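Local coordinates for ketosynthase (PDB 6KXD), which catalyses decarboxylative elongation of carrier-protein-bound acyl chains as the ketosynthase of the ishigamide ketosynthase/chain length factor, in a highly reducing type II polyketide synthase, at the interface of chains A and B. Sequence-based numbering; all coordinates share one arbitrary frame. Chains: chain A, Ketosynthase; chain B, Ketosynthase.

Contact 1: the interface of chains A and B. Residues chain A 166, 175, 179, 182, 260, 262; chain B 170-172, 187, 191.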
loop_
_atom_site.group_PDB
_atom_site.type_symbol
_atom_site.label_atom_id
_atom_site.label_comp_id
_atom_site.label_asym_id
_atom_site.label_seq_id
_atom_site.Cartn_x
_atom_site.Cartn_y
_atom_site.Cartn_z
ATOM N N VAL A 166 -2.166 1.500 -1.007
ATOM C CA VAL A 166 -1.356 1.366 0.167
ATOM C C VAL A 166 -1.737 0.044 0.856
ATOM O O VAL A 166 -2.876 -0.194 1.254
ATOM C CB VAL A 166 -1.492 2.596 1.065
ATOM C CG1 VAL A 166 -0.683 2.399 2.329
ATOM C CG2 VAL A 166 -1.035 3.856 0.311
ATOM N N TYR A 175 -3.309 5.692 6.373
ATOM C CA TYR A 175 -2.122 5.999 5.544
ATOM C C TYR A 175 -2.537 6.748 4.289
ATOM O O TYR A 175 -1.861 7.698 3.847
ATOM C CB TYR A 175 -1.402 4.757 5.069
ATOM C CG TYR A 175 -0.405 4.189 6.034
ATOM C CD1 TYR A 175 -0.808 3.568 7.204
ATOM C CD2 TYR A 175 0.941 4.232 5.738
ATOM C CE1 TYR A 175 0.126 3.014 8.059
ATOM C CE2 TYR A 175 1.877 3.665 6.569
ATOM C CZ TYR A 175 1.466 3.050 7.736
ATOM O OH TYR A 175 2.433 2.510 8.541
ATOM N N TYR A 179 -1.657 10.390 3.083
ATOM C CA TYR A 179 -0.958 10.624 1.849
ATOM C C TYR A 179 -1.679 11.675 1.015
ATOM O O TYR A 179 -1.052 12.552 0.396
ATOM C CB TYR A 179 -0.782 9.343 1.035
ATOM C CG TYR A 179 0.110 9.559 -0.158
ATOM C CD1 TYR A 179 1.346 10.181 -0.006
ATOM C CD2 TYR A 179 -0.298 9.238 -1.436
ATOM C CE1 TYR A 179 2.186 10.398 -1.088
ATOM C CE2 TYR A 179 0.545 9.430 -2.524
ATOM C CZ TYR A 179 1.786 10.018 -2.348
ATOM O OH TYR A 179 2.636 10.226 -3.394
ATOM N N ASP A 182 -0.766 14.933 2.616
ATOM C CA ASP A 182 0.579 15.354 2.257
ATOM C C ASP A 182 0.621 15.783 0.798
ATOM O O ASP A 182 1.310 16.769 0.458
ATOM C CB ASP A 182 1.573 14.231 2.505
ATOM C CG ASP A 182 1.852 14.021 3.968
ATOM O OD1 ASP A 182 1.623 14.996 4.766
ATOM O OD2 ASP A 182 2.342 12.920 4.301
ATOM N N TYR A 260 -1.740 13.860 10.523
ATOM C CA TYR A 260 -1.615 12.480 10.877
ATOM C C TYR A 260 -0.188 12.197 11.326
ATOM O O TYR A 260 0.743 13.041 11.186
ATOM C CB TYR A 260 -2.084 11.595 9.714
ATOM C CG TYR A 260 -1.106 11.366 8.591
ATOM C CD1 TYR A 260 -0.777 12.404 7.729
ATOM C CD2 TYR A 260 -0.592 10.102 8.311
ATOM C CE1 TYR A 260 0.064 12.214 6.650
ATOM C CE2 TYR A 260 0.236 9.891 7.215
ATOM C CZ TYR A 260 0.572 10.950 6.393
ATOM O OH TYR A 260 1.368 10.870 5.314
ATOM N N LEU A 262 2.635 8.733 11.468
ATOM C CA LEU A 262 3.002 7.393 11.151
ATOM C C LEU A 262 4.136 7.059 12.077
ATOM O O LEU A 262 5.078 7.840 12.200
ATOM C CB LEU A 262 3.500 7.302 9.705
ATOM C CG LEU A 262 2.455 7.618 8.643
ATOM C CD1 LEU A 262 3.093 7.521 7.264
ATOM C CD2 LEU A 262 1.276 6.649 8.747
ATOM N N PRO B 170 8.283 6.267 9.643
ATOM C CA PRO B 170 7.158 5.871 8.787
ATOM C C PRO B 170 7.517 4.580 8.033
ATOM O O PRO B 170 8.649 4.368 7.574
ATOM C CB PRO B 170 7.035 7.055 7.828
ATOM C CG PRO B 170 7.563 8.220 8.650
ATOM C CD PRO B 170 8.745 7.635 9.369
ATOM N N ASN B 171 6.546 3.688 7.935
ATOM C CA ASN B 171 6.756 2.393 7.360
ATOM C C ASN B 171 5.561 2.087 6.469
ATOM O O ASN B 171 4.488 1.882 6.993
ATOM C CB ASN B 171 6.901 1.330 8.427
ATOM C CG ASN B 171 7.495 0.065 7.872
ATOM O OD1 ASN B 171 6.763 -0.826 7.455
ATOM N ND2 ASN B 171 8.818 -0.030 7.917
ATOM N N THR B 172 5.788 2.088 5.152
ATOM C CA THR B 172 4.718 1.990 4.221
ATOM C C THR B 172 5.063 0.931 3.168
ATOM O O THR B 172 6.201 0.704 2.795
ATOM C CB THR B 172 4.453 3.337 3.551
ATOM O OG1 THR B 172 4.295 4.307 4.577
ATOM C CG2 THR B 172 3.211 3.322 2.688
ATOM N N TYR B 187 5.988 8.751 -3.104
ATOM C CA TYR B 187 5.479 8.764 -1.781
ATOM C C TYR B 187 6.544 9.315 -0.815
ATOM O O TYR B 187 6.280 10.233 -0.012
ATOM C CB TYR B 187 5.016 7.337 -1.451
ATOM C CG TYR B 187 4.479 7.166 -0.059
ATOM C CD1 TYR B 187 3.140 7.345 0.219
ATOM C CD2 TYR B 187 5.311 6.837 0.980
ATOM C CE1 TYR B 187 2.636 7.155 1.487
ATOM C CE2 TYR B 187 4.823 6.679 2.260
ATOM C CZ TYR B 187 3.485 6.872 2.530
ATOM O OH TYR B 187 2.975 6.691 3.806
ATOM N N LEU B 191 6.354 12.697 1.462
ATOM C CA LEU B 191 6.441 12.666 2.928
ATOM C C LEU B 191 7.674 13.415 3.431
ATOM O O LEU B 191 7.578 14.097 4.471
ATOM C CB LEU B 191 6.393 11.234 3.466
ATOM C CG LEU B 191 4.967 10.810 3.821
ATOM C CD1 LEU B 191 4.072 10.708 2.581
ATOM C CD2 LEU B 191 4.949 9.503 4.597
HETATM O O HOH W 1 0.817 8.169 4.273
HETATM O O HOH W 2 4.410 3.882 9.849
#
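Helix 172-185 of chain A packs on helix 180-193 of chain B through A:Tyr179 and B:Tyr187, while A:Leu262 of strand 255-264 and A:Val166 of strand 161-166 meet B:Pro170 and strand 171-174. The two tyrosines cross obliquely: CD1 of B:Tyr187 lies over one face of the A:Tyr179 ring, offset toward the rim and 3.4 Å from its CD1. With CG anti to the backbone N (chi1 178°), B:Tyr187 reaches on to A:Leu262 and the side of A:Tyr175; A:Leu262 CD1 approaches its OH tip to tip. The other methyl, A:Leu262 CD2, caps the centre of the A:Tyr175 ring, and B:Thr172 OG1 sits at that ring's edge, in its plane. The A:Tyr175 phenol OH donates to the backbone B:Asn171 O at 2.6 Å, with a C=O...donor angle of 154°; water 2 joins the same hydroxyl to B:Asn171 N. Within chain B, the B:Tyr187 OH is anchored to B:Thr172 OG1 at 2.8 Å. It also contacts water 1 at 2.7 Å, which is shared with A:Tyr175 O and A:Tyr260 OH. A:Tyr260 OH in turn donates to A:Asp182 OD2 at 2.5 Å from above the carboxylate plane, and B:Leu191 CD1 packs against that oxygen. The hydroxyls are thus paired with a backbone carbonyl, a carboxylate, water or one another, and the site joins the ketosynthase to its chain length factor partner.

Contact 2: the interface of chains A and B. Residues chain A 182, 185-186; chain B 190, 194.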
loop_
_atom_site.group_PDB
_atom_site.type_symbol
_atom_site.label_atom_id
_atom_site.label_comp_id
_atom_site.label_asym_id
_atom_site.label_seq_id
_atom_site.Cartn_x
_atom_site.Cartn_y
_atom_site.Cartn_z
ATOM N N ASP A 182 -0.766 14.933 2.616
ATOM C CA ASP A 182 0.579 15.354 2.257
ATOM C C ASP A 182 0.621 15.783 0.798
ATOM O O ASP A 182 1.310 16.769 0.458
ATOM C CB ASP A 182 1.573 14.231 2.505
ATOM C CG ASP A 182 1.852 14.021 3.968
ATOM O OD1 ASP A 182 1.623 14.996 4.766
ATOM O OD2 ASP A 182 2.342 12.920 4.301
ATOM N N ARG A 185 -1.043 19.128 0.609
ATOM C CA ARG A 185 -0.254 20.127 1.332
ATOM C C ARG A 185 0.955 20.561 0.493
ATOM O O ARG A 185 1.338 21.729 0.550
ATOM C CB ARG A 185 0.258 19.631 2.679
ATOM C CG ARG A 185 -0.744 19.770 3.810
ATOM C CD ARG A 185 -0.101 19.185 5.056
ATOM N NE ARG A 185 -0.892 19.384 6.245
ATOM C CZ ARG A 185 -0.618 18.810 7.408
ATOM N NH1 ARG A 185 0.592 18.313 7.634
ATOM N NH2 ARG A 185 -1.558 18.738 8.327
ATOM N N SER A 186 1.500 19.633 -0.303
ATOM C CA SER A 186 2.665 19.857 -1.159
ATOM C C SER A 186 2.378 20.856 -2.275
ATOM O O SER A 186 3.318 21.278 -2.963
ATOM C CB SER A 186 3.147 18.586 -1.771
ATOM O OG SER A 186 2.316 18.210 -2.850
ATOM N N ARG B 190 7.183 12.987 -1.287
ATOM C CA ARG B 190 6.148 13.817 -0.708
ATOM C C ARG B 190 6.233 13.859 0.816
ATOM O O ARG B 190 6.231 14.921 1.401
ATOM C CB ARG B 190 4.781 13.304 -1.113
ATOM C CG ARG B 190 4.498 13.585 -2.566
ATOM C CD ARG B 190 3.152 14.180 -2.702
ATOM N NE ARG B 190 2.981 14.587 -4.079
ATOM C CZ ARG B 190 2.269 13.941 -4.988
ATOM N NH1 ARG B 190 1.608 12.823 -4.688
ATOM N NH2 ARG B 190 2.246 14.447 -6.213
ATOM N N GLN B 194 7.094 16.960 3.411
ATOM C CA GLN B 194 6.240 17.435 4.480
ATOM C C GLN B 194 6.922 17.284 5.845
ATOM O O GLN B 194 6.293 17.512 6.865
ATOM C CB GLN B 194 4.911 16.696 4.409
ATOM C CG GLN B 194 4.148 16.997 3.125
ATOM C CD GLN B 194 3.934 18.484 2.942
ATOM O OE1 GLN B 194 4.404 19.107 1.989
ATOM N NE2 GLN B 194 3.254 19.065 3.901
#
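B:Gln194, just past the end of helix 180-193, lies over the last turn of A helix 172-185, touching A:Asp182, A:Arg185 and A:Ser186. Packing carries the contact. B:Gln194 and A:Asp182 run antiparallel alongside each other, bringing B:Gln194 CG 3.8 Å from A:Asp182 CB; their amide and carboxylate planes are 40° apart. The B:Gln194 chain bends at chi2 (-55°), which turns its amide along the helix surface toward A:Arg185. There B:Gln194 NE2 rests 3.3 Å from A:Arg185 CB and 3.6 Å from CD, against the aliphatic stem of an extended chain whose guanidinium points away. Polar groups come near without bonding: B:Gln194 OE1 is 3.7 Å from the backbone A:Ser186 N, and B:Arg190 NE is 3.9 Å from A:Ser186 OG. Any electrostatic effect of these pairs is therefore likely to be modest. B:Gln194 has 65 Å² of its surface hidden by chain A, against 13 Å² for B:Arg190. An alanine in place of B:Gln194 would probably leave a gap over the A:Arg185 stem and remove part of the packing on A:Asp182, the part made by CG. The site closes one margin of the ketosynthase/chain length factor interface by shape fit, where the ends of two helices come together.

Contact 3: the interface of chains A and B. Residues chain A 113-116, 119, 143-146; chain B 121-122, 175.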
loop_
_atom_site.group_PDB
_atom_site.type_symbol
_atom_site.label_atom_id
_atom_site.label_comp_id
_atom_site.label_asym_id
_atom_site.label_seq_id
_atom_site.Cartn_x
_atom_site.Cartn_y
_atom_site.Cartn_z
ATOM N N ASP A 113 -6.101 -7.335 2.076
ATOM C CA ASP A 113 -6.222 -8.613 1.397
ATOM C C ASP A 113 -6.536 -8.438 -0.082
ATOM O O ASP A 113 -6.238 -9.322 -0.868
ATOM C CB ASP A 113 -7.295 -9.486 2.044
ATOM C CG ASP A 113 -6.892 -9.901 3.445
ATOM O OD1 ASP A 113 -5.743 -10.388 3.583
ATOM O OD2 ASP A 113 -7.691 -9.660 4.366
ATOM N N GLY A 114 -6.976 -7.248 -0.479
ATOM C CA GLY A 114 -7.261 -7.066 -1.899
ATOM C C GLY A 114 -8.232 -8.134 -2.370
ATOM O O GLY A 114 -9.196 -8.448 -1.642
ATOM N N GLU A 115 -7.950 -8.714 -3.543
ATOM C CA GLU A 115 -8.840 -9.739 -4.134
ATOM C C GLU A 115 -8.367 -11.127 -3.717
ATOM O O GLU A 115 -8.210 -12.023 -4.537
ATOM C CB GLU A 115 -8.864 -9.587 -5.648
ATOM C CG GLU A 115 -9.290 -8.206 -6.080
ATOM C CD GLU A 115 -10.622 -7.627 -5.640
ATOM O OE1 GLU A 115 -10.966 -6.537 -6.199
ATOM O OE2 GLU A 115 -11.314 -8.213 -4.733
ATOM N N SER A 116 -8.088 -11.296 -2.418
ATOM C CA SER A 116 -7.616 -12.583 -1.982
ATOM C C SER A 116 -8.693 -13.673 -2.190
ATOM O O SER A 116 -8.361 -14.826 -2.336
ATOM C CB SER A 116 -7.109 -12.508 -0.562
ATOM O OG SER A 116 -5.771 -11.963 -0.566
ATOM N N ILE A 119 -8.001 -14.970 -5.473
ATOM C CA ILE A 119 -6.839 -15.849 -5.424
ATOM C C ILE A 119 -7.322 -17.251 -4.999
ATOM O O ILE A 119 -6.877 -18.250 -5.590
ATOM C CB ILE A 119 -5.736 -15.325 -4.477
ATOM C CG1 ILE A 119 -5.158 -14.009 -5.020
ATOM C CG2 ILE A 119 -4.645 -16.344 -4.279
ATOM C CD1 ILE A 119 -4.091 -13.401 -4.139
ATOM N N ILE A 143 -6.060 -9.719 -9.587
ATOM C CA ILE A 143 -5.728 -10.048 -8.187
ATOM C C ILE A 143 -4.712 -9.072 -7.588
ATOM O O ILE A 143 -4.552 -9.067 -6.398
ATOM C CB ILE A 143 -5.214 -11.496 -8.034
ATOM C CG1 ILE A 143 -4.000 -11.761 -8.914
ATOM C CG2 ILE A 143 -6.355 -12.488 -8.303
ATOM C CD1 ILE A 143 -3.086 -12.828 -8.411
ATOM N N ASN A 144 -4.082 -8.239 -8.392
ATOM C CA ASN A 144 -2.977 -7.410 -7.842
ATOM C C ASN A 144 -3.567 -6.134 -7.253
ATOM O O ASN A 144 -4.445 -5.478 -7.845
ATOM C CB ASN A 144 -1.891 -7.175 -8.885
ATOM C CG ASN A 144 -1.262 -8.467 -9.356
ATOM O OD1 ASN A 144 -1.074 -9.393 -8.574
ATOM N ND2 ASN A 144 -0.982 -8.545 -10.640
ATOM N N ALA A 145 -3.070 -5.764 -6.071
ATOM C CA ALA A 145 -3.663 -4.767 -5.244
ATOM C C ALA A 145 -3.652 -3.378 -5.907
ATOM O O ALA A 145 -4.508 -2.575 -5.600
ATOM C CB ALA A 145 -2.932 -4.724 -3.909
ATOM N N GLY A 146 -2.710 -3.138 -6.813
ATOM C CA GLY A 146 -2.555 -1.858 -7.480
ATOM C C GLY A 146 -3.822 -1.502 -8.211
ATOM O O GLY A 146 -4.181 -0.344 -8.364
ATOM N N THR B 121 3.808 -6.016 -5.901
ATOM C CA THR B 121 2.692 -6.355 -6.794
ATOM C C THR B 121 1.549 -6.861 -5.918
ATOM O O THR B 121 0.475 -6.245 -5.769
ATOM C CB THR B 121 3.122 -7.367 -7.854
ATOM O OG1 THR B 121 4.203 -6.881 -8.638
ATOM C CG2 THR B 121 1.991 -7.725 -8.790
ATOM N N MET B 122 1.811 -7.978 -5.244
ATOM C CA MET B 122 0.803 -8.541 -4.403
ATOM C C MET B 122 1.464 -9.383 -3.332
ATOM O O MET B 122 0.913 -10.367 -2.873
ATOM C CB MET B 122 -0.134 -9.406 -5.255
ATOM C CG MET B 122 -1.439 -9.732 -4.597
ATOM S SD MET B 122 -2.209 -8.347 -3.814
ATOM C CE MET B 122 -3.626 -9.128 -3.040
ATOM N N ALA B 175 1.459 -0.913 -3.483
ATOM C CA ALA B 175 1.393 -1.894 -4.510
ATOM C C ALA B 175 1.607 -1.169 -5.836
ATOM O O ALA B 175 2.121 -0.087 -5.847
ATOM C CB ALA B 175 0.056 -2.602 -4.460
HETATM O O HOH W 3 -0.175 -4.269 -7.542
#
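B:Met122 is laid across the loop A:Ile143 to A:Ala145, with its methyl end turned toward A:Asp113. CG is anti to the backbone N (chi1 -163°), the chain bends at chi2 (45°), and B:Met122 CE then runs on to lie 3.4 Å from A:Asp113 O and 3.5 Å from A:Ile143 O. Two backbone carbonyls thus border the thioether tip, and the first, A:Asp113 O, is engaged by A:Ser116 OG, which donates to it at 2.7 Å. The sulphur passes beside A:Ala145, B:Met122 SD being 3.7 Å from A:Ala145 CB, a methyl that also meets B:Ala175 CB. A:Asn144 crosses both B:Thr121 and B:Met122 at a slant: the amide carbon A:Asn144 CG stands 3.4 Å from the B:Thr121 methyl CG2, while OD1 turns to B:Met122 CB. B:Thr121 holds CG2 anti to its own backbone N, which directs the methyl, not the hydroxyl, at the asparagine amide. Direct polar bonding is absent here, but water 3 links the backbone A:Gly146 N at 2.9 Å to B:Thr121 O at 2.7 Å. With 90 Å² hidden by chain A, B:Met122 serves as a plug from the chain length factor set into the ketosynthase, and it may contribute to shaping the acyl-chain tunnel near the interface.

Contact 1 and contact 2 are neighbours, their C-alpha centres about 10 Å apart, and share A:Asp182 as well as the helix pair A 172-185 and B 180-193: one carboxylate oxygen faces contact 1 and the other faces contact 2. The C-alpha centre of contact 3 lies about 19 Å from that of contact 1 and about 27 Å from that of contact 2; contact 3 is made by loops and the start of A helix 116-129. The dimer surface thus runs from the packed helix ends of contact 2, through the tyrosine-rich centre, to the plug of contact 3, fixing the two unlike subunits at separated points, which would resist rocking between them.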